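Local coordinates for protein Adenylate/guanylate cyclase/hydrolase, alpha/beta fold family (Ruegeria pomeroyi, PDB 3MR7) that probably acts as an adenylate cyclase, this chain being the N-terminal cyclase-homology part of a longer protein that also contains an alpha/beta-hydrolase family region, at residues A[29-37]-A[90-98]; A[53-63]-A[107-117]. All blocks are in the same frame, centred on the assembly; numbering follows the deposited sequence.

In the fold
From the N terminus the chain passes through strand 4-15 and enters helix 27-47, which supplies the first half of contact 1. The hairpin of strands 51-56 and 59-64 follows and supplies the first half of contact 2. After helix 67-84, contact 1 closes its loop at 90-98, where the chain leads into strand 96-107; contact 2 closes at 107-117, between the end of that strand and the start of helix 115-126. The contacts cross, their centres about 22 Å apart. Contact 1 ties a helix to the sheet and contact 2 joins the hairpin to another part of it. They meet where Arg-37, at the end of 29-37, lies beside Thr-55 and Met-60; both touch the second subunit.

Contact 1 (A[29-37]-A[90-98]); sequences VLNRQKLYR and RKERIQYRI
Ile-94 lays its CG1-CD1 arm against helix 29-37, overlapping the side chains of Val-29, Arg-32 and Gln-33 on neighbouring turns. CG1 stands anti to the carbonyl carbon (chi1 -65°) and the arm then runs on extended, which carries CD1 to 3.8 Å from Val-29 CG1, 3.6 Å from Arg-32 CB and 3.8 Å from Gln-33 CB. Val-29 and Arg-32 run antiparallel alongside this arm. Farther out, the bent Arg-32 chain turns its guanidinium back over the isoleucine: Ile-94 CG1 sits 4.1 Å above one face, displaced from the centre of the group. The Tyr-36 ring meets Ile-94 edge-on, its CE2 4.5 Å from Ile-94 CB, and its hydroxyl lies in the plane of the Arg-32 guanidinium at the edge.

Glu-85, which lies outside both segments, organises these polar ends. Its OE2 forms a salt bridge with Arg-32 NE and a hydrogen bond with Tyr-36 OH, while OE1 accepts from the backbone N of Ile-94, so a single carboxylate holds helix and loop together. Tyr-96 brings its hydroxyl end up to the helix, OH 3.8 Å and CE2 4.4 Å from Tyr-36 CB.

Around this interface, Arg-20 of the second subunit packs on Gln-33. Met-15 of strand 4-15 touches both Val-29 and Ile-94, and Met-81 of helix 67-84 touches both tyrosines, so that this strand and this helix pack against the junction between helix 27-47 and the start of strand 96-107.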
loop_
_atom_site.group_PDB
_atom_site.type_symbol
_atom_site.label_atom_id
_atom_site.label_comp_id
_atom_site.label_asym_id
_atom_site.label_seq_id
_atom_site.Cartn_x
_atom_site.Cartn_y
_atom_site.Cartn_z
ATOM N N VAL A 29 9.703 -6.869 -16.266
ATOM C CA VAL A 29 8.478 -6.777 -15.492
ATOM C C VAL A 29 7.602 -5.579 -15.906
ATOM O O VAL A 29 6.391 -5.716 -16.042
ATOM C CB VAL A 29 8.768 -6.795 -13.947
ATOM C CG1 VAL A 29 7.558 -6.381 -13.163
ATOM C CG2 VAL A 29 9.198 -8.170 -13.509
ATOM N N LEU A 30 8.202 -4.413 -16.111
ATOM C CA LEU A 30 7.426 -3.237 -16.505
ATOM C C LEU A 30 6.775 -3.400 -17.885
ATOM O O LEU A 30 5.716 -2.826 -18.142
ATOM C CB LEU A 30 8.290 -1.979 -16.472
ATOM C CG LEU A 30 9.022 -1.671 -15.162
ATOM C CD1 LEU A 30 9.944 -0.504 -15.382
ATOM C CD2 LEU A 30 8.047 -1.358 -14.034
ATOM N N ASN A 31 7.406 -4.176 -18.767
ATOM C CA ASN A 31 6.817 -4.479 -20.064
ATOM C C ASN A 31 5.679 -5.483 -20.009
ATOM O O ASN A 31 4.733 -5.401 -20.797
ATOM C CB ASN A 31 7.864 -4.987 -21.043
ATOM C CG ASN A 31 8.805 -3.917 -21.475
ATOM O OD1 ASN A 31 8.518 -2.726 -21.347
ATOM N ND2 ASN A 31 9.958 -4.327 -21.988
ATOM N N ARG A 32 5.793 -6.453 -19.109
ATOM C CA ARG A 32 4.704 -7.378 -18.878
ATOM C C ARG A 32 3.467 -6.591 -18.462
ATOM O O ARG A 32 2.398 -6.774 -19.034
ATOM C CB ARG A 32 5.067 -8.389 -17.796
ATOM C CG ARG A 32 5.205 -9.825 -18.278
ATOM C CD ARG A 32 4.434 -10.805 -17.381
ATOM N NE ARG A 32 5.054 -11.360 -16.153
ATOM C CZ ARG A 32 6.312 -11.227 -15.729
ATOM N NH1 ARG A 32 6.686 -11.813 -14.586
ATOM N NH2 ARG A 32 7.200 -10.513 -16.406
ATOM N N GLN A 33 3.602 -5.702 -17.479
ATOM C CA GLN A 33 2.423 -4.999 -16.980
ATOM C C GLN A 33 1.845 -4.109 -18.068
ATOM O O GLN A 33 0.621 -4.007 -18.199
ATOM C CB GLN A 33 2.674 -4.247 -15.659
ATOM C CG GLN A 33 2.781 -2.747 -15.768
ATOM C CD GLN A 33 1.436 -2.033 -15.801
ATOM O OE1 GLN A 33 1.384 -0.842 -16.097
ATOM N NE2 GLN A 33 0.356 -2.748 -15.523
ATOM N N LYS A 34 2.710 -3.502 -18.872
ATOM C CA LYS A 34 2.211 -2.748 -20.006
ATOM C C LYS A 34 1.332 -3.645 -20.888
ATOM O O LYS A 34 0.268 -3.229 -21.351
ATOM C CB LYS A 34 3.362 -2.158 -20.807
ATOM C CG LYS A 34 3.909 -0.855 -20.285
ATOM C CD LYS A 34 5.189 -0.544 -21.052
ATOM C CE LYS A 34 5.468 0.946 -21.135
ATOM N NZ LYS A 34 5.697 1.353 -22.566
ATOM N N LEU A 35 1.779 -4.879 -21.099
ATOM C CA LEU A 35 1.010 -5.875 -21.849
ATOM C C LEU A 35 -0.338 -6.206 -21.237
ATOM O O LEU A 35 -1.340 -6.218 -21.928
ATOM C CB LEU A 35 1.763 -7.190 -21.964
ATOM C CG LEU A 35 0.905 -8.155 -22.757
ATOM C CD1 LEU A 35 0.614 -7.528 -24.112
ATOM C CD2 LEU A 35 1.581 -9.474 -22.904
ATOM N N TYR A 36 -0.349 -6.518 -19.945
ATOM C CA TYR A 36 -1.586 -6.879 -19.242
ATOM C C TYR A 36 -2.584 -5.733 -19.266
ATOM O O TYR A 36 -3.774 -5.933 -19.540
ATOM C CB TYR A 36 -1.312 -7.303 -17.791
ATOM C CG TYR A 36 -0.607 -8.632 -17.626
ATOM C CD1 TYR A 36 -0.814 -9.685 -18.512
ATOM C CD2 TYR A 36 0.265 -8.834 -16.574
ATOM C CE1 TYR A 36 -0.178 -10.903 -18.334
ATOM C CE2 TYR A 36 0.910 -10.035 -16.397
ATOM C CZ TYR A 36 0.682 -11.067 -17.260
ATOM O OH TYR A 36 1.343 -12.258 -17.034
ATOM N N ARG A 37 -2.102 -4.528 -18.984
ATOM C CA ARG A 37 -2.957 -3.357 -19.096
ATOM C C ARG A 37 -3.657 -3.345 -20.451
ATOM O O ARG A 37 -4.819 -2.992 -20.548
ATOM C CB ARG A 37 -2.148 -2.072 -18.924
ATOM C CG ARG A 37 -2.870 -0.843 -19.416
ATOM C CD ARG A 37 -3.925 -0.369 -18.443
ATOM N NE ARG A 37 -3.589 0.951 -17.941
ATOM C CZ ARG A 37 -4.175 2.071 -18.331
ATOM N NH1 ARG A 37 -5.158 2.030 -19.214
ATOM N NH2 ARG A 37 -3.786 3.230 -17.825
ATOM N N ARG A 90 6.552 -17.190 -7.210
ATOM C CA ARG A 90 5.735 -16.290 -6.388
ATOM C C ARG A 90 6.291 -14.872 -6.201
ATOM O O ARG A 90 5.632 -13.905 -6.532
ATOM C CB ARG A 90 5.447 -16.909 -5.019
ATOM C CG ARG A 90 4.029 -17.399 -4.856
ATOM C CD ARG A 90 3.700 -17.737 -3.399
ATOM N NE ARG A 90 3.949 -16.605 -2.502
ATOM C CZ ARG A 90 4.922 -16.557 -1.592
ATOM N NH1 ARG A 90 5.744 -17.589 -1.431
ATOM N NH2 ARG A 90 5.067 -15.477 -0.831
ATOM N N LYS A 91 7.493 -14.745 -5.653
ATOM C CA LYS A 91 8.048 -13.428 -5.348
ATOM C C LYS A 91 8.327 -12.572 -6.588
ATOM O O LYS A 91 8.726 -11.412 -6.467
ATOM C CB LYS A 91 9.342 -13.566 -4.540
ATOM C CG LYS A 91 9.226 -14.315 -3.223
ATOM C CD LYS A 91 10.600 -14.440 -2.568
ATOM C CE LYS A 91 11.684 -14.684 -3.621
ATOM N NZ LYS A 91 13.004 -15.046 -3.027
ATOM N N GLU A 92 8.140 -13.140 -7.775
ATOM C CA GLU A 92 8.387 -12.396 -9.005
ATOM C C GLU A 92 7.114 -12.066 -9.785
ATOM O O GLU A 92 7.150 -11.319 -10.753
ATOM C CB GLU A 92 9.336 -13.164 -9.907
ATOM C CG GLU A 92 10.729 -13.308 -9.358
ATOM C CD GLU A 92 11.676 -13.961 -10.356
ATOM O OE1 GLU A 92 12.496 -14.796 -9.919
ATOM O OE2 GLU A 92 11.595 -13.645 -11.573
ATOM N N ARG A 93 5.993 -12.633 -9.374
ATOM C CA ARG A 93 4.753 -12.420 -10.101
ATOM C C ARG A 93 4.280 -10.956 -10.060
ATOM O O ARG A 93 4.538 -10.217 -9.104
ATOM C CB ARG A 93 3.668 -13.346 -9.565
ATOM C CG ARG A 93 3.901 -14.808 -9.896
ATOM C CD ARG A 93 2.832 -15.666 -9.267
ATOM N NE ARG A 93 3.193 -17.076 -9.313
ATOM C CZ ARG A 93 2.710 -17.987 -8.483
ATOM N NH1 ARG A 93 1.855 -17.633 -7.533
ATOM N NH2 ARG A 93 3.085 -19.247 -8.595
ATOM N N ILE A 94 3.601 -10.537 -11.115
ATOM C CA ILE A 94 2.991 -9.221 -11.135
ATOM C C ILE A 94 1.627 -9.398 -10.512
ATOM O O ILE A 94 0.902 -10.306 -10.876
ATOM C CB ILE A 94 2.820 -8.699 -12.584
ATOM C CG1 ILE A 94 4.184 -8.476 -13.228
ATOM C CG2 ILE A 94 1.974 -7.431 -12.623
ATOM C CD1 ILE A 94 4.165 -7.577 -14.459
ATOM N N GLN A 95 1.272 -8.567 -9.553
ATOM C CA GLN A 95 -0.093 -8.613 -9.059
ATOM C C GLN A 95 -0.662 -7.238 -8.894
ATOM O O GLN A 95 0.023 -6.329 -8.417
ATOM C CB GLN A 95 -0.170 -9.302 -7.715
ATOM C CG GLN A 95 0.234 -10.730 -7.708
ATOM C CD GLN A 95 0.299 -11.272 -6.277
ATOM O OE1 GLN A 95 1.133 -10.844 -5.467
ATOM N NE2 GLN A 95 -0.598 -12.184 -5.954
ATOM N N TYR A 96 -1.925 -7.092 -9.253
ATOM C CA TYR A 96 -2.602 -5.837 -8.995
ATOM C C TYR A 96 -3.317 -5.823 -7.623
ATOM O O TYR A 96 -3.559 -6.878 -7.038
ATOM C CB TYR A 96 -3.545 -5.549 -10.139
ATOM C CG TYR A 96 -2.819 -5.320 -11.446
ATOM C CD1 TYR A 96 -2.126 -4.141 -11.682
ATOM C CD2 TYR A 96 -2.831 -6.278 -12.443
ATOM C CE1 TYR A 96 -1.468 -3.932 -12.877
ATOM C CE2 TYR A 96 -2.187 -6.090 -13.617
ATOM C CZ TYR A 96 -1.505 -4.920 -13.850
ATOM O OH TYR A 96 -0.850 -4.753 -15.060
ATOM N N ARG A 97 -3.589 -4.631 -7.089
ATOM C CA ARG A 97 -4.499 -4.459 -5.938
ATOM C C ARG A 97 -5.726 -3.738 -6.472
ATOM O O ARG A 97 -5.604 -2.917 -7.377
ATOM C CB ARG A 97 -3.849 -3.616 -4.826
ATOM C CG ARG A 97 -2.772 -4.331 -4.019
ATOM C CD ARG A 97 -2.438 -3.517 -2.829
ATOM N NE ARG A 97 -2.124 -2.180 -3.281
ATOM C CZ ARG A 97 -0.889 -1.751 -3.475
ATOM N NH1 ARG A 97 0.123 -2.557 -3.202
ATOM N NH2 ARG A 97 -0.664 -0.527 -3.940
ATOM N N ILE A 98 -6.912 -4.035 -5.954
ATOM C CA ILE A 98 -8.096 -3.339 -6.456
ATOM C C ILE A 98 -9.054 -2.995 -5.363
ATOM O O ILE A 98 -9.322 -3.807 -4.502
ATOM C CB ILE A 98 -8.840 -4.145 -7.519
ATOM C CG1 ILE A 98 -7.937 -4.365 -8.736
ATOM C CG2 ILE A 98 -10.121 -3.427 -7.920
ATOM C CD1 ILE A 98 -8.425 -5.417 -9.690
#

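Contact 2 (A[53-63]-A[107-117]); sequences VKTTGDGMLAR and LEDGDIFGDAV
This is a mixed apolar and ionic contact between the hairpin of strands 53-56 and 59-63 and the turn that leads from strand 96-107 through the short strand 112-113 into helix 115-126. Ile-112 forms its apolar centre. With CG1 set between the backbone N and the carbonyl carbon (chi1 59°), its CD1 meets Leu-61 CD2 tip to tip at 3.7 Å and also reaches Val-53 CG2 at 3.7 Å. Leu-61 CD2 continues the patch to Val-117 CG1 on the helix, 3.8 Å away.

Beside this apolar patch, the extended Lys-54 chain brings NZ to the carboxylate of Asp-111, 3.0 Å from OD1 and 3.1 Å from OD2. Both oxygens use their syn lone pairs, making a two-pronged salt bridge. OD1 also accepts from the backbone N of Ile-112 on its anti side, 22° out of the carboxylate plane, in a bent bond; together the two donors probably fix the carboxylate's rotation. Beyond Ile-112, Leu-107 CD2 lies 3.4 Å over one face of the Arg-63 guanidinium, off its centre.

Val-53 and Lys-54 both face Leu-61 in a classic beta bulge, which lets both point at the other segment. The hairpin lies at one side of the sheet, strand 59-64 pairing with strand 4-15, and the 107-117 turn folds over it. The order beta-alpha-beta-beta-alpha-beta from strand 4-15 to strand 96-107, with this hairpin central, is consistent with the class III nucleotide cyclase core.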
loop_
_atom_site.group_PDB
_atom_site.type_symbol
_atom_site.label_atom_id
_atom_site.label_comp_id
_atom_site.label_asym_id
_atom_site.label_seq_id
_atom_site.Cartn_x
_atom_site.Cartn_y
_atom_site.Cartn_z
ATOM N N VAL A 53 -11.067 6.818 -15.968
ATOM C CA VAL A 53 -11.074 8.249 -15.731
ATOM C C VAL A 53 -9.663 8.787 -15.870
ATOM O O VAL A 53 -9.468 9.856 -16.395
ATOM C CB VAL A 53 -11.504 8.556 -14.315
ATOM C CG1 VAL A 53 -11.142 9.990 -13.967
ATOM C CG2 VAL A 53 -12.994 8.274 -14.136
ATOM N N LYS A 54 -8.674 8.052 -15.387
ATOM C CA LYS A 54 -7.302 8.547 -15.425
ATOM C C LYS A 54 -6.308 7.630 -14.721
ATOM O O LYS A 54 -6.659 6.872 -13.832
ATOM C CB LYS A 54 -7.234 9.907 -14.756
ATOM C CG LYS A 54 -7.145 9.836 -13.263
ATOM C CD LYS A 54 -7.692 11.101 -12.677
ATOM C CE LYS A 54 -7.262 11.271 -11.263
ATOM N NZ LYS A 54 -8.012 12.397 -10.713
ATOM N N THR A 55 -5.054 7.689 -15.124
ATOM C CA THR A 55 -4.067 7.004 -14.333
ATOM C C THR A 55 -3.124 8.088 -13.891
ATOM O O THR A 55 -2.765 8.962 -14.660
ATOM C CB THR A 55 -3.362 5.885 -15.099
ATOM O OG1 THR A 55 -2.420 6.451 -16.002
ATOM C CG2 THR A 55 -4.351 5.135 -15.905
ATOM N N THR A 56 -2.760 8.043 -12.626
ATOM C CA THR A 56 -1.931 9.063 -12.037
ATOM C C THR A 56 -0.847 8.358 -11.252
ATOM O O THR A 56 -0.738 7.142 -11.307
ATOM C CB THR A 56 -2.773 9.957 -11.114
ATOM O OG1 THR A 56 -3.230 9.191 -9.983
ATOM C CG2 THR A 56 -3.978 10.509 -11.880
ATOM N N GLY A 57 -0.044 9.113 -10.525
ATOM C CA GLY A 57 0.952 8.513 -9.669
ATOM C C GLY A 57 0.316 7.582 -8.657
ATOM O O GLY A 57 0.983 6.712 -8.095
ATOM N N ASP A 58 -0.982 7.774 -8.438
ATOM C CA ASP A 58 -1.739 7.041 -7.429
ATOM C C ASP A 58 -2.256 5.750 -8.013
ATOM O O ASP A 58 -2.778 4.900 -7.296
ATOM C CB ASP A 58 -2.942 7.873 -6.940
ATOM C CG ASP A 58 -2.538 9.066 -6.038
ATOM O OD1 ASP A 58 -1.475 8.992 -5.379
ATOM O OD2 ASP A 58 -3.303 10.068 -5.973
ATOM N N GLY A 59 -2.123 5.603 -9.323
ATOM C CA GLY A 59 -2.678 4.446 -9.993
ATOM C C GLY A 59 -3.843 4.832 -10.876
ATOM O O GLY A 59 -3.983 6.001 -11.248
HETATM N N MSE A 60 -4.679 3.859 -11.217
HETATM C CA MSE A 60 -5.762 4.111 -12.152
HETATM C C MSE A 60 -7.148 4.140 -11.513
HETATM O O MSE A 60 -7.392 3.528 -10.487
HETATM C CB MSE A 60 -5.716 3.103 -13.283
HETATM C CG MSE A 60 -7.078 2.677 -13.751
HETATM SE SE MSE A 60 -6.906 1.164 -14.949
HETATM C CE MSE A 60 -6.471 2.175 -16.555
ATOM N N LEU A 61 -8.059 4.855 -12.146
ATOM C CA LEU A 61 -9.372 5.094 -11.579
ATOM C C LEU A 61 -10.385 4.909 -12.676
ATOM O O LEU A 61 -10.275 5.535 -13.716
ATOM C CB LEU A 61 -9.417 6.527 -11.098
ATOM C CG LEU A 61 -10.390 6.948 -10.026
ATOM C CD1 LEU A 61 -10.208 6.080 -8.850
ATOM C CD2 LEU A 61 -10.030 8.362 -9.667
ATOM N N ALA A 62 -11.366 4.046 -12.483
ATOM C CA ALA A 62 -12.349 3.848 -13.544
ATOM C C ALA A 62 -13.719 3.860 -12.938
ATOM O O ALA A 62 -13.863 3.687 -11.741
ATOM C CB ALA A 62 -12.111 2.549 -14.290
ATOM N N ARG A 63 -14.736 4.059 -13.758
ATOM C CA ARG A 63 -16.075 4.108 -13.215
ATOM C C ARG A 63 -17.053 3.353 -14.064
ATOM O O ARG A 63 -16.885 3.228 -15.267
ATOM C CB ARG A 63 -16.536 5.547 -13.042
ATOM C CG ARG A 63 -16.898 6.234 -14.332
ATOM C CD ARG A 63 -16.954 7.720 -14.112
ATOM N NE ARG A 63 -16.968 8.418 -15.379
ATOM C CZ ARG A 63 -18.068 8.658 -16.080
ATOM N NH1 ARG A 63 -19.252 8.258 -15.635
ATOM N NH2 ARG A 63 -17.979 9.305 -17.227
ATOM N N LEU A 107 -18.874 14.646 -11.241
ATOM C CA LEU A 107 -18.063 14.537 -12.444
ATOM C C LEU A 107 -17.933 15.915 -13.049
ATOM O O LEU A 107 -18.857 16.711 -12.946
ATOM C CB LEU A 107 -18.720 13.628 -13.457
ATOM C CG LEU A 107 -18.631 12.144 -13.165
ATOM C CD1 LEU A 107 -19.250 11.852 -11.819
ATOM C CD2 LEU A 107 -19.336 11.371 -14.286
ATOM N N GLU A 108 -16.809 16.204 -13.697
ATOM C CA GLU A 108 -16.621 17.534 -14.268
ATOM C C GLU A 108 -15.356 17.614 -15.089
ATOM O O GLU A 108 -14.267 17.791 -14.546
ATOM C CB GLU A 108 -16.569 18.590 -13.159
ATOM C CG GLU A 108 -16.496 20.023 -13.669
ATOM C CD GLU A 108 -16.422 21.055 -12.540
ATOM O OE1 GLU A 108 -15.982 20.691 -11.424
ATOM O OE2 GLU A 108 -16.800 22.232 -12.775
ATOM N N ASP A 109 -15.503 17.481 -16.401
ATOM C CA ASP A 109 -14.365 17.558 -17.314
ATOM C C ASP A 109 -13.454 16.343 -17.198
ATOM O O ASP A 109 -12.264 16.480 -16.912
ATOM C CB ASP A 109 -13.554 18.827 -17.059
ATOM C CG ASP A 109 -14.374 20.090 -17.233
ATOM O OD1 ASP A 109 -15.177 20.164 -18.196
ATOM O OD2 ASP A 109 -14.210 21.016 -16.407
ATOM N N GLY A 110 -14.022 15.157 -17.415
ATOM C CA GLY A 110 -13.252 13.925 -17.439
ATOM C C GLY A 110 -12.570 13.565 -16.131
ATOM O O GLY A 110 -11.666 12.725 -16.120
ATOM N N ASP A 111 -12.988 14.203 -15.038
ATOM C CA ASP A 111 -12.480 13.845 -13.727
ATOM C C ASP A 111 -13.566 13.697 -12.655
ATOM O O ASP A 111 -14.644 14.263 -12.760
ATOM C CB ASP A 111 -11.405 14.816 -13.282
ATOM C CG ASP A 111 -10.411 14.168 -12.354
ATOM O OD1 ASP A 111 -10.720 13.100 -11.772
ATOM O OD2 ASP A 111 -9.310 14.724 -12.211
ATOM N N ILE A 112 -13.280 12.921 -11.623
ATOM C CA ILE A 112 -14.293 12.629 -10.632
ATOM C C ILE A 112 -13.896 13.127 -9.250
ATOM O O ILE A 112 -12.713 13.235 -8.938
ATOM C CB ILE A 112 -14.584 11.147 -10.623
ATOM C CG1 ILE A 112 -13.322 10.379 -10.318
ATOM C CG2 ILE A 112 -14.973 10.699 -12.000
ATOM C CD1 ILE A 112 -13.546 8.897 -10.494
ATOM N N PHE A 113 -14.885 13.446 -8.424
ATOM C CA PHE A 113 -14.611 14.078 -7.138
ATOM C C PHE A 113 -15.555 13.579 -6.057
ATOM O O PHE A 113 -16.702 13.230 -6.327
ATOM C CB PHE A 113 -14.749 15.605 -7.228
ATOM C CG PHE A 113 -13.913 16.242 -8.309
ATOM C CD1 PHE A 113 -12.804 17.018 -7.987
ATOM C CD2 PHE A 113 -14.245 16.100 -9.651
ATOM C CE1 PHE A 113 -12.025 17.636 -8.991
ATOM C CE2 PHE A 113 -13.465 16.711 -10.650
ATOM C CZ PHE A 113 -12.360 17.475 -10.312
ATOM N N GLY A 114 -15.063 13.562 -4.825
ATOM C CA GLY A 114 -15.879 13.245 -3.669
ATOM C C GLY A 114 -15.232 12.239 -2.743
ATOM O O GLY A 114 -14.362 11.464 -3.169
ATOM N N ASP A 115 -15.659 12.244 -1.484
ATOM C CA ASP A 115 -15.247 11.222 -0.540
ATOM C C ASP A 115 -15.264 9.849 -1.191
ATOM O O ASP A 115 -14.255 9.152 -1.186
ATOM C CB ASP A 115 -16.195 11.186 0.646
ATOM C CG ASP A 115 -16.047 12.378 1.547
ATOM O OD1 ASP A 115 -15.243 13.266 1.207
ATOM O OD2 ASP A 115 -16.734 12.423 2.599
ATOM N N ALA A 116 -16.402 9.457 -1.762
ATOM C CA ALA A 116 -16.501 8.118 -2.324
ATOM C C ALA A 116 -15.315 7.749 -3.226
ATOM O O ALA A 116 -14.923 6.605 -3.271
ATOM C CB ALA A 116 -17.838 7.880 -3.024
ATOM N N VAL A 117 -14.722 8.702 -3.912
ATOM C CA VAL A 117 -13.547 8.400 -4.726
ATOM C C VAL A 117 -12.321 8.112 -3.840
ATOM O O VAL A 117 -11.585 7.139 -4.046
ATOM C CB VAL A 117 -13.241 9.563 -5.676
ATOM C CG1 VAL A 117 -12.021 9.252 -6.540
ATOM C CG2 VAL A 117 -14.463 9.860 -6.540
#